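Long-range contact in uncharacterized protein YjgB (Bacillus subtilis, PDB 4YGT), which is of unknown function but is probably a secreted lipoprotein of the DUF4309 family: residues M73-G79 with I91-T96. Residues are numbered along the deposited sequence; the frame is centred on the assembly and turned at random.
With EDO (1,2-ethanediol), chain D; EDO (1,2-ethanediol), chain C; SO4 (sulfate ion), chain B.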
loop_
_atom_site.group_PDB
_atom_site.type_symbol
_atom_site.label_atom_id
_atom_site.label_comp_id
_atom_site.label_asym_id
_atom_site.label_seq_id
_atom_site.Cartn_x
_atom_site.Cartn_y
_atom_site.Cartn_z
HETATM N N MSE A 73 15.238 1.469 7.943
HETATM C CA MSE A 73 15.804 0.121 8.060
HETATM C C MSE A 73 14.822 -0.880 7.389
HETATM O O MSE A 73 14.367 -0.639 6.265
HETATM C CB MSE A 73 16.106 -0.253 9.540
HETATM C CG MSE A 73 17.172 0.616 10.213
HETATM SE SE MSE A 73 18.988 0.293 9.550
HETATM C CE MSE A 73 20.024 0.719 11.203
ATOM N N GLY A 74 14.446 -1.930 8.122
ATOM C CA GLY A 74 13.502 -2.947 7.671
ATOM C C GLY A 74 12.054 -2.541 7.839
ATOM O O GLY A 74 11.154 -3.311 7.475
ATOM N N GLN A 75 11.816 -1.327 8.392
ATOM C CA GLN A 75 10.460 -0.778 8.591
ATOM C C GLN A 75 10.030 -0.057 7.288
ATOM O O GLN A 75 10.719 0.861 6.836
ATOM C CB GLN A 75 10.403 0.168 9.818
ATOM C CG GLN A 75 11.137 -0.307 11.096
ATOM C CD GLN A 75 10.518 -1.540 11.739
ATOM O OE1 GLN A 75 9.317 -1.587 12.034
ATOM N NE2 GLN A 75 11.333 -2.560 11.993
ATOM N N PRO A 76 8.934 -0.489 6.638
ATOM C CA PRO A 76 8.567 0.120 5.351
ATOM C C PRO A 76 7.960 1.525 5.445
ATOM O O PRO A 76 7.538 1.977 6.508
ATOM C CB PRO A 76 7.533 -0.867 4.792
ATOM C CG PRO A 76 6.914 -1.461 5.998
ATOM C CD PRO A 76 8.010 -1.589 6.993
ATOM N N GLY A 77 7.897 2.179 4.291
ATOM C CA GLY A 77 7.278 3.479 4.134
ATOM C C GLY A 77 5.784 3.346 3.972
ATOM O O GLY A 77 5.302 2.344 3.438
ATOM N N TYR A 78 5.038 4.335 4.474
ATOM C CA TYR A 78 3.575 4.388 4.352
ATOM C C TYR A 78 3.110 5.764 4.048
ATOM O O TYR A 78 3.753 6.731 4.430
ATOM C CB TYR A 78 2.805 3.937 5.607
ATOM C CG TYR A 78 2.922 2.484 5.952
ATOM C CD1 TYR A 78 2.056 1.539 5.403
ATOM C CD2 TYR A 78 3.868 2.049 6.860
ATOM C CE1 TYR A 78 2.159 0.189 5.743
ATOM C CE2 TYR A 78 3.965 0.719 7.223
ATOM C CZ TYR A 78 3.137 -0.209 6.647
ATOM O OH TYR A 78 3.355 -1.494 7.062
ATOM N N GLY A 79 1.927 5.823 3.457
ATOM C CA GLY A 79 1.198 7.036 3.152
ATOM C C GLY A 79 -0.244 6.838 3.564
ATOM O O GLY A 79 -0.809 5.763 3.377
ATOM N N ILE A 91 -4.564 3.793 1.999
ATOM C CA ILE A 91 -3.276 3.439 2.619
ATOM C C ILE A 91 -2.344 3.085 1.469
ATOM O O ILE A 91 -2.752 2.386 0.547
ATOM C CB ILE A 91 -3.347 2.316 3.718
ATOM C CG1 ILE A 91 -4.425 2.640 4.782
ATOM C CG2 ILE A 91 -1.969 2.097 4.380
ATOM C CD1 ILE A 91 -4.784 1.514 5.777
ATOM N N ARG A 92 -1.132 3.632 1.493
ATOM C CA ARG A 92 -0.107 3.405 0.504
ATOM C C ARG A 92 1.117 2.789 1.195
ATOM O O ARG A 92 1.654 3.372 2.136
ATOM C CB ARG A 92 0.207 4.738 -0.172
ATOM C CG ARG A 92 0.873 4.626 -1.514
ATOM C CD ARG A 92 0.766 5.937 -2.256
ATOM N NE ARG A 92 -0.517 6.115 -2.938
ATOM C CZ ARG A 92 -0.848 7.216 -3.606
ATOM N NH1 ARG A 92 -0.022 8.251 -3.640
ATOM N NH2 ARG A 92 -2.027 7.309 -4.202
ATOM N N TYR A 93 1.510 1.577 0.759
ATOM C CA TYR A 93 2.646 0.787 1.231
ATOM C C TYR A 93 3.803 0.977 0.235
ATOM O O TYR A 93 3.651 0.647 -0.935
ATOM C CB TYR A 93 2.214 -0.686 1.369
ATOM C CG TYR A 93 3.308 -1.642 1.776
ATOM C CD1 TYR A 93 3.613 -1.854 3.116
ATOM C CD2 TYR A 93 4.026 -2.357 0.823
ATOM C CE1 TYR A 93 4.649 -2.707 3.495
ATOM C CE2 TYR A 93 5.052 -3.227 1.190
ATOM C CZ TYR A 93 5.360 -3.401 2.530
ATOM O OH TYR A 93 6.383 -4.249 2.899
ATOM N N PHE A 94 4.961 1.508 0.698
ATOM C CA PHE A 94 6.071 1.828 -0.195
ATOM C C PHE A 94 7.231 0.826 -0.176
ATOM O O PHE A 94 8.186 0.974 -0.953
ATOM C CB PHE A 94 6.603 3.203 0.172
ATOM C CG PHE A 94 5.658 4.308 -0.237
ATOM C CD1 PHE A 94 5.680 4.822 -1.534
ATOM C CD2 PHE A 94 4.801 4.891 0.691
ATOM C CE1 PHE A 94 4.820 5.860 -1.901
ATOM C CE2 PHE A 94 3.952 5.930 0.326
ATOM C CZ PHE A 94 3.969 6.416 -0.959
ATOM N N GLY A 95 7.138 -0.187 0.689
ATOM C CA GLY A 95 8.219 -1.143 0.872
ATOM C C GLY A 95 9.362 -0.469 1.606
ATOM O O GLY A 95 9.182 0.619 2.156
ATOM N N THR A 96 10.551 -1.082 1.591
ATOM C CA THR A 96 11.755 -0.528 2.234
ATOM C C THR A 96 12.769 -0.077 1.159
ATOM O O THR A 96 12.574 -0.325 -0.042
ATOM C CB THR A 96 12.373 -1.559 3.210
ATOM O OG1 THR A 96 13.100 -2.543 2.469
ATOM C CG2 THR A 96 11.331 -2.249 4.088
HETATM C C1 EDO D . 15.436 2.306 4.918
HETATM O O1 EDO D . 15.072 1.306 3.953
HETATM C C2 EDO D . 16.658 3.173 4.508
HETATM O O2 EDO D . 16.257 4.488 4.114
HETATM C C1 EDO C . 7.532 4.015 10.295
HETATM O O1 EDO C . 7.551 5.158 9.467
HETATM C C2 EDO C . 8.054 2.794 9.536
HETATM O O2 EDO C . 9.304 3.109 8.943
HETATM S S SO4 B . -2.160 11.629 -5.781
HETATM O O1 SO4 B . -2.868 12.779 -5.206
HETATM O O2 SO4 B . -0.808 11.496 -5.248
HETATM O O3 SO4 B . -2.939 10.422 -5.483
HETATM O O4 SO4 B . -2.027 11.766 -7.219
#
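Tyr78 and Tyr93 meet as a non-hydrogen-bonded pair in the antiparallel hairpin of strands 77-82 and 88-95, part of the seven-stranded sheet of this protein. Their rings form an offset edge-to-face pair: the centroids of Tyr78 and Tyr93 are 5.7 Å apart, the planes stand at 69°, and the edge of Tyr93 is presented to the face of Tyr78. The nearest carbons are Tyr78 CE1 and Tyr93 CD1, at 3.6 Å. A chi1 of 177° swings the Tyr93 ring away from its own backbone N and into this position. Tyr93 CE1 also lies 3.6 Å from Pro76 CG, which comes in obliquely, so the ring has two neighbours on the facing segment. On the Tyr78 ring, CD1 meets Ile91 CG2 at 4.2 Å, again obliquely. Beyond the pair, Tyr78 also meets the Phe53 ring, and its hydroxyl makes a weak hydrogen bond to Gln35. Replacing Tyr78 with an alanine would probably leave the Tyr93 edge without its aromatic face and open a gap beside Ile91 CG2.

Backbone bonding becomes irregular at Gly77. Its O accepts Phe94 N at 2.9 Å, while its N donates to Gly95 O at 2.9 Å; two residues thus face one, as in a beta bulge. On the other side of the sheet from the tyrosines, Phe94, with CG beside its backbone N (chi1 -72°), turns its ring edge to the main chain of residues 77-79, and CE2 lies 3.7 Å from Gly79 N. That same N donates to Arg92 O.

Past the strands, Thr96 divides its branches: OG1 bonds to Val98 O and Asn103 ND2, while the methyl CG2 sits 3.6 Å from Gly74 O.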